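Local atomic coordinates of aldehyde dehydrogenase (Trypanosoma brucei, PDB entry 5MYP), a protein that probably oxidises aldehydes to carboxylic acids with NAD+ as the hydride acceptor. Residues G256-V267 with E365-Y376; K391-S399 with T412-V423. All coordinates share one frame; numbering follows the deposited sequence.

Contact 1 (G256-V267 with E365-Y376)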
loop_
_atom_site.group_PDB
_atom_site.type_symbol
_atom_site.label_atom_id
_atom_site.label_comp_id
_atom_site.label_asym_id
_atom_site.label_seq_id
_atom_site.Cartn_x
_atom_site.Cartn_y
_atom_site.Cartn_z
ATOM N N GLY A 256 -23.143 -19.587 -3.129
ATOM C CA GLY A 256 -22.795 -18.372 -3.875
ATOM C C GLY A 256 -22.135 -17.250 -3.089
ATOM O O GLY A 256 -21.732 -16.247 -3.678
ATOM N N GLN A 257 -21.991 -17.427 -1.776
ATOM C CA GLN A 257 -21.555 -16.359 -0.873
ATOM C C GLN A 257 -20.035 -16.380 -0.746
ATOM O O GLN A 257 -19.477 -16.711 0.301
ATOM C CB GLN A 257 -22.256 -16.499 0.486
ATOM C CG GLN A 257 -23.769 -16.313 0.385
ATOM C CD GLN A 257 -24.541 -16.849 1.572
ATOM O OE1 GLN A 257 -25.269 -16.111 2.231
ATOM N NE2 GLN A 257 -24.401 -18.139 1.840
ATOM N N THR A 258 -19.387 -16.021 -1.850
ATOM C CA THR A 258 -17.935 -15.984 -1.975
ATOM C C THR A 258 -17.588 -14.721 -2.764
ATOM O O THR A 258 -18.235 -14.427 -3.777
ATOM C CB THR A 258 -17.403 -17.228 -2.728
ATOM O OG1 THR A 258 -17.974 -18.421 -2.167
ATOM C CG2 THR A 258 -15.883 -17.324 -2.669
ATOM N N CYS A 259 -16.568 -13.995 -2.304
ATOM C CA CYS A 259 -16.129 -12.748 -2.946
ATOM C C CYS A 259 -15.585 -12.927 -4.363
ATOM O O CYS A 259 -15.525 -11.961 -5.127
ATOM C CB CYS A 259 -15.082 -12.058 -2.079
ATOM S SG CYS A 259 -15.804 -11.246 -0.637
ATOM N N ILE A 260 -15.199 -14.159 -4.702
ATOM C CA ILE A 260 -14.702 -14.519 -6.038
ATOM C C ILE A 260 -15.629 -15.533 -6.738
ATOM O O ILE A 260 -15.229 -16.199 -7.693
ATOM C CB ILE A 260 -13.243 -15.048 -5.963
ATOM C CG1 ILE A 260 -13.104 -16.213 -4.966
ATOM C CG2 ILE A 260 -12.291 -13.914 -5.583
ATOM C CD1 ILE A 260 -11.743 -16.869 -4.962
ATOM N N ALA A 261 -16.877 -15.636 -6.282
ATOM C CA ALA A 261 -17.860 -16.497 -6.943
ATOM C C ALA A 261 -18.154 -15.934 -8.331
ATOM O O ALA A 261 -18.062 -14.726 -8.531
ATOM C CB ALA A 261 -19.147 -16.579 -6.141
ATOM N N PRO A 262 -18.494 -16.808 -9.297
ATOM C CA PRO A 262 -18.989 -16.284 -10.569
ATOM C C PRO A 262 -20.295 -15.529 -10.323
ATOM O O PRO A 262 -21.272 -16.116 -9.868
ATOM C CB PRO A 262 -19.188 -17.545 -11.427
ATOM C CG PRO A 262 -19.276 -18.675 -10.469
ATOM C CD PRO A 262 -18.484 -18.283 -9.261
ATOM N N ASP A 263 -20.279 -14.222 -10.562
ATOM C CA ASP A 263 -21.422 -13.371 -10.252
ATOM C C ASP A 263 -22.418 -13.425 -11.400
ATOM O O ASP A 263 -23.603 -13.645 -11.170
ATOM C CB ASP A 263 -20.975 -11.934 -9.979
ATOM C CG ASP A 263 -22.122 -11.037 -9.548
ATOM O OD1 ASP A 263 -22.857 -10.547 -10.433
ATOM O OD2 ASP A 263 -22.286 -10.814 -8.331
ATOM N N TYR A 264 -21.925 -13.201 -12.620
ATOM C CA TYR A 264 -22.730 -13.308 -13.839
ATOM C C TYR A 264 -21.893 -13.824 -15.005
ATOM O O TYR A 264 -20.661 -13.830 -14.937
ATOM C CB TYR A 264 -23.358 -11.960 -14.202
ATOM C CG TYR A 264 -22.375 -10.867 -14.586
ATOM C CD1 TYR A 264 -21.746 -10.096 -13.612
ATOM C CD2 TYR A 264 -22.090 -10.590 -15.924
ATOM C CE1 TYR A 264 -20.855 -9.086 -13.955
ATOM C CE2 TYR A 264 -21.201 -9.578 -16.276
ATOM C CZ TYR A 264 -20.590 -8.827 -15.287
ATOM O OH TYR A 264 -19.706 -7.826 -15.624
ATOM N N VAL A 265 -22.579 -14.245 -16.066
ATOM C CA VAL A 265 -21.946 -14.789 -17.270
ATOM C C VAL A 265 -22.219 -13.872 -18.467
ATOM O O VAL A 265 -23.330 -13.357 -18.623
ATOM C CB VAL A 265 -22.466 -16.214 -17.584
ATOM C CG1 VAL A 265 -21.860 -16.753 -18.875
ATOM C CG2 VAL A 265 -22.170 -17.167 -16.431
ATOM N N VAL A 266 -21.191 -13.662 -19.291
ATOM C CA VAL A 266 -21.328 -13.022 -20.598
ATOM C C VAL A 266 -20.909 -14.070 -21.624
ATOM O O VAL A 266 -19.721 -14.377 -21.759
ATOM C CB VAL A 266 -20.461 -11.749 -20.732
ATOM C CG1 VAL A 266 -20.790 -11.015 -22.030
ATOM C CG2 VAL A 266 -20.666 -10.830 -19.533
ATOM N N VAL A 267 -21.891 -14.629 -22.333
ATOM C CA VAL A 267 -21.658 -15.763 -23.241
ATOM C C VAL A 267 -21.849 -15.326 -24.696
ATOM O O VAL A 267 -22.713 -14.502 -24.990
ATOM C CB VAL A 267 -22.548 -16.989 -22.889
ATOM C CG1 VAL A 267 -24.035 -16.659 -22.934
ATOM C CG2 VAL A 267 -22.228 -18.180 -23.787
ATOM N N GLU A 365 -23.367 -6.565 -6.319
ATOM C CA GLU A 365 -22.770 -7.880 -6.073
ATOM C C GLU A 365 -23.867 -8.808 -5.570
ATOM O O GLU A 365 -24.517 -8.511 -4.570
ATOM C CB GLU A 365 -21.647 -7.791 -5.033
ATOM C CG GLU A 365 -21.020 -9.129 -4.643
ATOM C CD GLU A 365 -19.936 -9.002 -3.580
ATOM O OE1 GLU A 365 -20.029 -8.095 -2.727
ATOM O OE2 GLU A 365 -18.980 -9.812 -3.597
ATOM N N ILE A 366 -24.068 -9.924 -6.260
ATOM C CA ILE A 366 -25.164 -10.833 -5.934
ATOM C C ILE A 366 -24.888 -11.541 -4.604
ATOM O O ILE A 366 -25.720 -11.499 -3.685
ATOM C CB ILE A 366 -25.427 -11.822 -7.092
ATOM C CG1 ILE A 366 -25.911 -11.036 -8.320
ATOM C CG2 ILE A 366 -26.450 -12.880 -6.686
ATOM C CD1 ILE A 366 -26.156 -11.858 -9.561
ATOM N N PHE A 367 -23.712 -12.164 -4.503
ATOM C CA PHE A 367 -23.279 -12.856 -3.287
ATOM C C PHE A 367 -24.317 -13.902 -2.871
ATOM O O PHE A 367 -24.761 -13.963 -1.723
ATOM C CB PHE A 367 -22.995 -11.841 -2.170
ATOM C CG PHE A 367 -21.878 -12.247 -1.257
ATOM C CD1 PHE A 367 -20.563 -12.170 -1.688
ATOM C CD2 PHE A 367 -22.134 -12.702 0.032
ATOM C CE1 PHE A 367 -19.520 -12.547 -0.856
ATOM C CE2 PHE A 367 -21.088 -13.069 0.868
ATOM C CZ PHE A 367 -19.785 -12.995 0.424
ATOM N N GLY A 368 -24.707 -14.718 -3.842
ATOM C CA GLY A 368 -25.759 -15.699 -3.644
ATOM C C GLY A 368 -25.957 -16.594 -4.854
ATOM O O GLY A 368 -25.226 -16.477 -5.836
ATOM N N PRO A 369 -26.953 -17.493 -4.797
ATOM C CA PRO A 369 -27.141 -18.486 -5.862
ATOM C C PRO A 369 -27.741 -18.009 -7.207
ATOM O O PRO A 369 -28.062 -18.856 -8.040
ATOM C CB PRO A 369 -28.077 -19.519 -5.203
ATOM C CG PRO A 369 -27.946 -19.284 -3.740
ATOM C CD PRO A 369 -27.789 -17.808 -3.626
ATOM N N ILE A 370 -27.874 -16.700 -7.436
ATOM C CA ILE A 370 -28.440 -16.187 -8.690
ATOM C C ILE A 370 -27.319 -15.937 -9.701
ATOM O O ILE A 370 -26.355 -15.235 -9.394
ATOM C CB ILE A 370 -29.240 -14.879 -8.474
ATOM C CG1 ILE A 370 -30.244 -15.018 -7.314
ATOM C CG2 ILE A 370 -29.932 -14.444 -9.763
ATOM C CD1 ILE A 370 -31.177 -16.209 -7.404
ATOM N N LEU A 371 -27.463 -16.507 -10.901
ATOM C CA LEU A 371 -26.490 -16.355 -11.982
ATOM C C LEU A 371 -27.156 -15.775 -13.239
ATOM O O LEU A 371 -27.737 -16.517 -14.041
ATOM C CB LEU A 371 -25.834 -17.705 -12.305
ATOM C CG LEU A 371 -24.613 -17.684 -13.234
ATOM C CD1 LEU A 371 -23.398 -17.079 -12.542
ATOM C CD2 LEU A 371 -24.283 -19.092 -13.718
ATOM N N PRO A 372 -27.088 -14.441 -13.412
ATOM C CA PRO A 372 -27.500 -13.823 -14.673
ATOM C C PRO A 372 -26.634 -14.265 -15.848
ATOM O O PRO A 372 -25.417 -14.406 -15.699
ATOM C CB PRO A 372 -27.300 -12.326 -14.411
ATOM C CG PRO A 372 -27.422 -12.187 -12.938
ATOM C CD PRO A 372 -26.769 -13.422 -12.396
ATOM N N VAL A 373 -27.272 -14.482 -16.996
ATOM C CA VAL A 373 -26.590 -14.835 -18.233
ATOM C C VAL A 373 -26.904 -13.756 -19.268
ATOM O O VAL A 373 -28.060 -13.587 -19.673
ATOM C CB VAL A 373 -27.032 -16.225 -18.741
ATOM C CG1 VAL A 373 -26.414 -16.543 -20.100
ATOM C CG2 VAL A 373 -26.661 -17.303 -17.728
ATOM N N LEU A 374 -25.868 -13.024 -19.671
ATOM C CA LEU A 374 -25.956 -12.003 -20.714
ATOM C C LEU A 374 -25.241 -12.519 -21.956
ATOM O O LEU A 374 -24.405 -13.413 -21.859
ATOM C CB LEU A 374 -25.312 -10.694 -20.244
ATOM C CG LEU A 374 -26.069 -9.875 -19.190
ATOM C CD1 LEU A 374 -26.048 -10.537 -17.817
ATOM C CD2 LEU A 374 -25.491 -8.471 -19.111
ATOM N N THR A 375 -25.581 -11.964 -23.119
ATOM C CA THR A 375 -24.933 -12.359 -24.373
ATOM C C THR A 375 -24.099 -11.229 -24.954
ATOM O O THR A 375 -24.314 -10.060 -24.635
ATOM C CB THR A 375 -25.945 -12.854 -25.431
ATOM O OG1 THR A 375 -26.898 -11.825 -25.720
ATOM C CG2 THR A 375 -26.666 -14.094 -24.937
ATOM N N TYR A 376 -23.129 -11.606 -25.785
ATOM C CA TYR A 376 -22.325 -10.665 -26.556
ATOM C C TYR A 376 -22.196 -11.158 -28.000
ATOM O O TYR A 376 -22.322 -12.356 -28.263
ATOM C CB TYR A 376 -20.936 -10.489 -25.913
ATOM C CG TYR A 376 -19.910 -11.552 -26.271
ATOM C CD1 TYR A 376 -19.141 -11.443 -27.432
ATOM C CD2 TYR A 376 -19.689 -12.653 -25.440
ATOM C CE1 TYR A 376 -18.203 -12.408 -27.769
ATOM C CE2 TYR A 376 -18.744 -13.618 -25.764
ATOM C CZ TYR A 376 -18.005 -13.489 -26.928
ATOM O OH TYR A 376 -17.068 -14.435 -27.260
HETATM O O HOH W 1 -22.569 -15.049 -6.078
HETATM O O HOH W 2 -19.088 -12.089 -5.126
HETATM O O HOH W 3 -21.505 -12.438 -6.314
#
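E365 reaches toward the loop of C259, the predicted nucleophile of the aldehyde dehydrogenase fold; the two loops lie alongside each other and lead into neighbouring parallel strands 264-267 and 370-376. Its OE2 lies 4.1 Å from C259 CA, and a water lies within bonding distance of both that oxygen and T258 O. At I366 the backbone N donates to D263 OD2 over 2.9 Å, nearly straight at 172° and on the syn lone pair. D263 can offer this oxygen because its CG stands anti to the backbone N (chi1 -176°); its OD1 forms a salt bridge with K227, and a second water ties OD2 to F367 N. The F367 ring lies against the backbone of the cysteine loop, with Q257 CA and T258 N over one face and CE1 3.5 Å from T258 C. A further water joins G256 O to G368 N. L371 CD2 meets V265 CG2 at 3.9 Å. From P372 onward the strands are in parallel register, and V265 N donates to P372 O. V373 CG1 packs on V267 CG1 at 3.7 Å, on the face that helix 272-287 covers. L374 N then donates to V265 O, and L374 O accepts from V267 N. The ladder closes at Y376, whose N reaches V267 O at 3.0 Å from 35° above the carbonyl plane.

Contact 2 (K391-S399 with T412-V423)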
loop_
_atom_site.group_PDB
_atom_site.type_symbol
_atom_site.label_atom_id
_atom_site.label_comp_id
_atom_site.label_asym_id
_atom_site.label_seq_id
_atom_site.Cartn_x
_atom_site.Cartn_y
_atom_site.Cartn_z
ATOM N N LYS A 391 -14.366 -2.486 -10.555
ATOM C CA LYS A 391 -13.318 -3.472 -10.796
ATOM C C LYS A 391 -13.539 -4.641 -9.833
ATOM O O LYS A 391 -13.510 -4.438 -8.620
ATOM C CB LYS A 391 -11.934 -2.858 -10.582
ATOM C CG LYS A 391 -11.585 -1.746 -11.557
ATOM C CD LYS A 391 -10.233 -1.139 -11.243
ATOM C CE LYS A 391 -9.869 -0.029 -12.218
ATOM N NZ LYS A 391 -8.580 0.608 -11.831
ATOM N N PRO A 392 -13.811 -5.847 -10.363
ATOM C CA PRO A 392 -14.125 -6.977 -9.495
ATOM C C PRO A 392 -12.873 -7.669 -8.983
ATOM O O PRO A 392 -11.790 -7.493 -9.542
ATOM C CB PRO A 392 -14.897 -7.909 -10.426
ATOM C CG PRO A 392 -14.269 -7.683 -11.756
ATOM C CD PRO A 392 -13.815 -6.249 -11.782
ATOM N N LEU A 393 -13.037 -8.468 -7.935
ATOM C CA LEU A 393 -11.926 -9.207 -7.344
ATOM C C LEU A 393 -11.378 -10.279 -8.293
ATOM O O LEU A 393 -10.179 -10.551 -8.296
ATOM C CB LEU A 393 -12.360 -9.846 -6.023
ATOM C CG LEU A 393 -11.279 -10.469 -5.138
ATOM C CD1 LEU A 393 -10.169 -9.474 -4.827
ATOM C CD2 LEU A 393 -11.898 -10.989 -3.851
ATOM N N ALA A 394 -12.254 -10.884 -9.091
ATOM C CA ALA A 394 -11.850 -11.891 -10.071
ATOM C C ALA A 394 -12.533 -11.644 -11.410
ATOM O O ALA A 394 -13.597 -11.037 -11.475
ATOM C CB ALA A 394 -12.177 -13.284 -9.555
ATOM N N LEU A 395 -11.886 -12.095 -12.477
ATOM C CA LEU A 395 -12.465 -12.109 -13.815
ATOM C C LEU A 395 -12.121 -13.454 -14.433
ATOM O O LEU A 395 -10.970 -13.889 -14.377
ATOM C CB LEU A 395 -11.906 -10.961 -14.659
ATOM C CG LEU A 395 -12.396 -10.838 -16.112
ATOM C CD1 LEU A 395 -12.485 -9.380 -16.540
ATOM C CD2 LEU A 395 -11.520 -11.614 -17.084
ATOM N N TYR A 396 -13.114 -14.103 -15.027
ATOM C CA TYR A 396 -12.962 -15.451 -15.553
ATOM C C TYR A 396 -13.249 -15.464 -17.049
ATOM O O TYR A 396 -14.222 -14.861 -17.496
ATOM C CB TYR A 396 -13.907 -16.396 -14.812
ATOM C CG TYR A 396 -13.714 -16.391 -13.310
ATOM C CD1 TYR A 396 -12.468 -16.666 -12.758
ATOM C CD2 TYR A 396 -14.774 -16.121 -12.439
ATOM C CE1 TYR A 396 -12.272 -16.663 -11.385
ATOM C CE2 TYR A 396 -14.591 -16.124 -11.064
ATOM C CZ TYR A 396 -13.335 -16.397 -10.543
ATOM O OH TYR A 396 -13.134 -16.424 -9.182
ATOM N N VAL A 397 -12.392 -16.139 -17.816
ATOM C CA VAL A 397 -12.542 -16.245 -19.270
ATOM C C VAL A 397 -12.426 -17.708 -19.678
ATOM O O VAL A 397 -11.402 -18.338 -19.425
ATOM C CB VAL A 397 -11.466 -15.429 -20.027
ATOM C CG1 VAL A 397 -11.696 -15.497 -21.539
ATOM C CG2 VAL A 397 -11.454 -13.986 -19.541
ATOM N N PHE A 398 -13.476 -18.244 -20.294
ATOM C CA PHE A 398 -13.441 -19.586 -20.867
ATOM C C PHE A 398 -13.267 -19.460 -22.374
ATOM O O PHE A 398 -14.132 -18.908 -23.057
ATOM C CB PHE A 398 -14.706 -20.370 -20.515
ATOM C CG PHE A 398 -14.751 -20.822 -19.084
ATOM C CD1 PHE A 398 -15.200 -19.964 -18.087
ATOM C CD2 PHE A 398 -14.343 -22.103 -18.729
ATOM C CE1 PHE A 398 -15.241 -20.375 -16.761
ATOM C CE2 PHE A 398 -14.380 -22.520 -17.406
ATOM C CZ PHE A 398 -14.831 -21.654 -16.419
ATOM N N SER A 399 -12.130 -19.944 -22.877
ATOM C CA SER A 399 -11.775 -19.830 -24.292
ATOM C C SER A 399 -10.573 -20.718 -24.635
ATOM O O SER A 399 -9.709 -20.964 -23.786
ATOM C CB SER A 399 -11.462 -18.368 -24.649
ATOM O OG SER A 399 -10.973 -18.237 -25.974
ATOM N N THR A 412 -9.442 -5.122 -19.659
ATOM C CA THR A 412 -10.191 -5.130 -18.397
ATOM C C THR A 412 -9.253 -5.010 -17.201
ATOM O O THR A 412 -8.053 -5.278 -17.310
ATOM C CB THR A 412 -11.004 -6.427 -18.232
ATOM O OG1 THR A 412 -10.126 -7.561 -18.276
ATOM C CG2 THR A 412 -12.060 -6.549 -19.323
ATOM N N SER A 413 -9.819 -4.616 -16.062
ATOM C CA SER A 413 -9.097 -4.577 -14.792
ATOM C C SER A 413 -9.860 -5.360 -13.727
ATOM O O SER A 413 -11.075 -5.219 -13.587
ATOM C CB SER A 413 -8.876 -3.139 -14.339
ATOM O OG SER A 413 -8.175 -3.112 -13.112
ATOM N N SER A 414 -9.133 -6.192 -12.988
ATOM C CA SER A 414 -9.711 -7.027 -11.942
ATOM C C SER A 414 -8.616 -7.422 -10.969
ATOM O O SER A 414 -7.441 -7.278 -11.281
ATOM C CB SER A 414 -10.344 -8.278 -12.544
ATOM O OG SER A 414 -9.393 -9.010 -13.303
ATOM N N GLY A 415 -9.004 -7.914 -9.796
ATOM C CA GLY A 415 -8.043 -8.393 -8.803
ATOM C C GLY A 415 -7.220 -9.577 -9.294
ATOM O O GLY A 415 -6.076 -9.744 -8.891
ATOM N N ALA A 416 -7.815 -10.401 -10.154
ATOM C CA ALA A 416 -7.115 -11.499 -10.812
ATOM C C ALA A 416 -7.865 -11.930 -12.067
ATOM O O ALA A 416 -9.027 -11.568 -12.259
ATOM C CB ALA A 416 -6.975 -12.681 -9.863
ATOM N N VAL A 417 -7.179 -12.694 -12.915
ATOM C CA VAL A 417 -7.787 -13.361 -14.065
ATOM C C VAL A 417 -7.471 -14.851 -13.981
ATOM O O VAL A 417 -6.316 -15.226 -13.755
ATOM C CB VAL A 417 -7.259 -12.809 -15.407
ATOM C CG1 VAL A 417 -7.862 -13.562 -16.595
ATOM C CG2 VAL A 417 -7.542 -11.320 -15.510
ATOM N N VAL A 418 -8.497 -15.687 -14.142
ATOM C CA VAL A 418 -8.307 -17.120 -14.347
ATOM C C VAL A 418 -8.885 -17.478 -15.712
ATOM O O VAL A 418 -10.011 -17.082 -16.029
ATOM C CB VAL A 418 -8.968 -17.989 -13.254
ATOM C CG1 VAL A 418 -8.539 -19.449 -13.399
ATOM C CG2 VAL A 418 -8.617 -17.475 -11.867
ATOM N N VAL A 419 -8.111 -18.206 -16.518
ATOM C CA VAL A 419 -8.582 -18.693 -17.815
ATOM C C VAL A 419 -8.994 -20.160 -17.673
ATOM O O VAL A 419 -8.214 -20.991 -17.188
ATOM C CB VAL A 419 -7.523 -18.519 -18.928
ATOM C CG1 VAL A 419 -8.030 -19.063 -20.264
ATOM C CG2 VAL A 419 -7.129 -17.052 -19.059
ATOM N N ASN A 420 -10.232 -20.449 -18.078
ATOM C CA ASN A 420 -10.824 -21.799 -18.081
ATOM C C ASN A 420 -11.086 -22.413 -16.705
ATOM O O ASN A 420 -11.191 -23.629 -16.577
ATOM C CB ASN A 420 -10.024 -22.765 -18.979
ATOM C CG ASN A 420 -9.989 -22.320 -20.427
ATOM O OD1 ASN A 420 -10.955 -21.756 -20.936
ATOM N ND2 ASN A 420 -8.882 -22.582 -21.103
ATOM N N ASP A 421 -11.233 -21.576 -15.681
ATOM C CA ASP A 421 -11.680 -22.040 -14.366
ATOM C C ASP A 421 -12.156 -20.854 -13.532
ATOM O O ASP A 421 -12.052 -19.704 -13.964
ATOM C CB ASP A 421 -10.549 -22.797 -13.636
ATOM C CG ASP A 421 -11.055 -23.999 -12.840
ATOM O OD1 ASP A 421 -12.163 -23.931 -12.261
ATOM O OD2 ASP A 421 -10.340 -25.021 -12.785
ATOM N N VAL A 422 -12.691 -21.151 -12.352
ATOM C CA VAL A 422 -13.133 -20.133 -11.393
ATOM C C VAL A 422 -12.624 -20.486 -9.993
ATOM O O VAL A 422 -12.391 -21.660 -9.701
ATOM C CB VAL A 422 -14.676 -19.980 -11.383
ATOM C CG1 VAL A 422 -15.199 -19.660 -12.781
ATOM C CG2 VAL A 422 -15.368 -21.227 -10.837
ATOM N N VAL A 423 -12.394 -19.469 -9.159
ATOM C CA VAL A 423 -12.155 -19.614 -7.704
ATOM C C VAL A 423 -10.788 -20.213 -7.304
ATOM O O VAL A 423 -10.175 -19.742 -6.345
ATOM C CB VAL A 423 -13.324 -20.363 -6.997
ATOM C CG1 VAL A 423 -13.087 -20.495 -5.497
ATOM C CG2 VAL A 423 -14.643 -19.642 -7.256
HETATM O O HOH W 4 -6.269 -1.025 -12.380
#
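L395, Y396 and V397 lie in register opposite V417, V418 and V419 in a parallel ladder, its strand axes 18° apart. V418 N donates to L395 O, V397 N to V418 O and N420 N to V397 O. A416 O is gripped by L395 N and S414 OG from opposite faces of its plane; S414 OG also bonds R457 NH2 of the second subunit.

Among side-chain polar bonds, N420 turns its amide back on S399, OD1 accepting from S399 N at 2.9 Å in the carbonyl plane and ND2 donating to S399 O. At the other end a water links S413 OG to K391 NZ; from the second subunit, E116 OE2 bonds S413 OG and L118 O bonds K391 NZ. Y396 OH accepts a weak bond from V423 N and is probably hydrogen-bonded to I260 O.

Apolar packing centres on Y396, whose CG lies anti to the carbonyl carbon (chi1 -56°), placing V422 CG1 over one ring face in a CH-pi contact, 3.8 Å from the centroid. V418 CB lies at the edge.

With helix 402-411 between them, the strands form a beta-alpha-beta unit, and V417-V419 carry the sheet across the dimer interface.

Overall arrangement
Contact 1 closes at Y376 before contact 2 opens at K391, and helix 379-387 lies between them in the chain. Their centres are 12 Å apart on the same side of the chain's centre, and both belong to one mixed sheet. Strand 229-232 separates them there, pairing in parallel with 264-268 on one flank and 395-398 on the other. Away from that strand they also touch directly: I260 CG2 packs on L393 CD2 at 3.4 Å. The loop bearing the predicted active-site cysteine thus packs against the 391-399 segment, whose strand belongs to the sheet that continues into the second subunit.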